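Local coordinates for protein phosphodiesterase (Pseudomonas aeruginosa, PDB 4G75) that is a colicin M-like bacteriocin, a magnesium-binding phosphodiesterase that probably kills rival bacteria by hydrolysing the lipid-linked precursor of peptidoglycan, at residues Y142-A147 with A207-G212. Sequence-based numbering, arbitrary orientation.
Sequences YTPAAA and AGNTVG. With MG (magnesium ion), chain B; EDO (1,2-ethanediol), chain D.
Thr-210 sets its side chain against Thr-143, Pro-144 and Ala-147 on helix 143-153. Thr-210 OG1 lies 3.4 Å from Pro-144 CG. Thr-210 CG2 reaches Ala-147 CB at 3.8 Å. With OG1 beside the backbone N (chi1 -56°) and CG2 anti to it, the hydroxyl is directed at the proline ring and the methyl at Ala-147. The Thr-143 methyl sits near both branches of Thr-210, with Thr-143 CG2 3.6 Å from Thr-210 OG1, and the two threonine side chains cross at about a right angle. The amide end of Asn-209 lies against CB and CG of Pro-144, again with the side chains crossing at about a right angle.

Water 1 joins the two backbones, donating to Pro-144 O (2.8 Å) and weakly to Asn-209 O. A 1,2-ethanediol, probably from the crystallisation liquor, also binds this water. Thr-210 OG1 hydrogen-bonds to Val-206 O, and Thr-143 OG1 to Asp-96 OD1 and Gly-139 N.

Behind the contact, Ala-207 O accepts from the backbone N of Thr-210, Val-211 and Gly-212, which fixes the turn after helix 205-208. That turn presents Val-211 O to the magnesium ion at 2.2 Å; Glu-213 O and Asp-241 OD2 complete the protein ligands. With both threonine hydroxyls bound outside the two segments, the metal-binding loop meets helix 143-153 by shape packing and a water bridge with one weak leg.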
loop_
_atom_site.group_PDB
_atom_site.type_symbol
_atom_site.label_atom_id
_atom_site.label_comp_id
_atom_site.label_asym_id
_atom_site.label_seq_id
_atom_site.Cartn_x
_atom_site.Cartn_y
_atom_site.Cartn_z
ATOM N N TYR A 142 -4.576 -3.987 -0.450
ATOM C CA TYR A 142 -4.670 -3.408 0.890
ATOM C C TYR A 142 -3.443 -2.586 1.263
ATOM O O TYR A 142 -3.415 -1.947 2.314
ATOM C CB TYR A 142 -4.855 -4.491 1.966
ATOM C CG TYR A 142 -6.090 -5.368 1.829
ATOM C CD1 TYR A 142 -7.357 -4.808 1.745
ATOM C CD2 TYR A 142 -5.984 -6.750 1.822
ATOM C CE1 TYR A 142 -8.480 -5.599 1.633
ATOM C CE2 TYR A 142 -7.107 -7.554 1.719
ATOM C CZ TYR A 142 -8.349 -6.967 1.627
ATOM O OH TYR A 142 -9.478 -7.749 1.523
ATOM N N THR A 143 -2.421 -2.603 0.417
ATOM C CA THR A 143 -1.125 -2.051 0.817
ATOM C C THR A 143 -1.106 -0.527 0.972
ATOM O O THR A 143 -0.563 -0.009 1.955
ATOM C CB THR A 143 0.007 -2.527 -0.115
ATOM O OG1 THR A 143 0.226 -3.929 0.098
ATOM C CG2 THR A 143 1.310 -1.764 0.179
ATOM N N PRO A 144 -1.686 0.201 0.009
ATOM C CA PRO A 144 -1.716 1.652 0.231
ATOM C C PRO A 144 -2.481 2.023 1.505
ATOM O O PRO A 144 -2.047 2.904 2.253
ATOM C CB PRO A 144 -2.435 2.174 -1.012
ATOM C CG PRO A 144 -2.064 1.168 -2.086
ATOM C CD PRO A 144 -2.106 -0.163 -1.359
ATOM N N ALA A 145 -3.605 1.362 1.754
ATOM C CA ALA A 145 -4.364 1.653 2.969
ATOM C C ALA A 145 -3.579 1.263 4.218
ATOM O O ALA A 145 -3.593 1.977 5.221
ATOM C CB ALA A 145 -5.729 0.957 2.947
ATOM N N ALA A 146 -2.900 0.124 4.155
ATOM C CA ALA A 146 -2.099 -0.337 5.283
ATOM C C ALA A 146 -0.973 0.647 5.577
ATOM O O ALA A 146 -0.650 0.901 6.733
ATOM C CB ALA A 146 -1.535 -1.715 4.998
ATOM N N ALA A 147 -0.376 1.188 4.518
ATOM C CA ALA A 147 0.707 2.157 4.662
ATOM C C ALA A 147 0.202 3.439 5.318
ATOM O O ALA A 147 0.895 4.049 6.135
ATOM C CB ALA A 147 1.319 2.463 3.315
ATOM N N ALA A 207 2.343 0.205 -5.929
ATOM C CA ALA A 207 3.603 0.826 -5.535
ATOM C C ALA A 207 3.497 2.338 -5.683
ATOM O O ALA A 207 3.950 3.085 -4.820
ATOM C CB ALA A 207 4.769 0.283 -6.361
ATOM N N GLY A 208 2.906 2.787 -6.788
ATOM C CA GLY A 208 2.776 4.212 -7.040
ATOM C C GLY A 208 1.999 4.939 -5.960
ATOM O O GLY A 208 2.273 6.102 -5.655
ATOM N N ASN A 209 1.029 4.244 -5.377
ATOM C CA ASN A 209 0.139 4.821 -4.380
ATOM C C ASN A 209 0.670 4.583 -2.972
ATOM O O ASN A 209 0.059 4.996 -1.993
ATOM C CB ASN A 209 -1.248 4.194 -4.537
ATOM C CG ASN A 209 -2.348 5.004 -3.879
ATOM O OD1 ASN A 209 -2.312 6.241 -3.824
ATOM N ND2 ASN A 209 -3.348 4.305 -3.394
ATOM N N THR A 210 1.814 3.909 -2.871
ATOM C CA THR A 210 2.417 3.615 -1.575
ATOM C C THR A 210 3.768 4.317 -1.409
ATOM O O THR A 210 3.931 5.176 -0.542
ATOM C CB THR A 210 2.596 2.090 -1.365
ATOM O OG1 THR A 210 1.327 1.436 -1.526
ATOM C CG2 THR A 210 3.140 1.798 0.028
ATOM N N VAL A 211 4.729 3.929 -2.238
ATOM C CA VAL A 211 6.060 4.526 -2.211
ATOM C C VAL A 211 6.295 5.575 -3.293
ATOM O O VAL A 211 7.176 6.411 -3.147
ATOM C CB VAL A 211 7.171 3.462 -2.311
ATOM C CG1 VAL A 211 7.163 2.587 -1.062
ATOM C CG2 VAL A 211 6.997 2.616 -3.576
ATOM N N GLY A 212 5.533 5.522 -4.380
ATOM C CA GLY A 212 5.683 6.489 -5.461
ATOM C C GLY A 212 7.058 6.448 -6.110
ATOM O O GLY A 212 7.505 5.394 -6.567
HETATM MG MG MG B . 8.608 8.093 -2.759
HETATM C C1 EDO D . -0.195 9.263 -1.030
HETATM O O1 EDO D . 0.694 9.208 0.091
HETATM C C2 EDO D . -0.551 7.856 -1.486
HETATM O O2 EDO D . -1.259 7.166 -0.452
HETATM O O HOH W 1 -0.632 5.118 1.290
HETATM O O HOH W 2 9.988 10.162 -2.193
HETATM O O HOH W 3 6.807 9.009 -1.232
#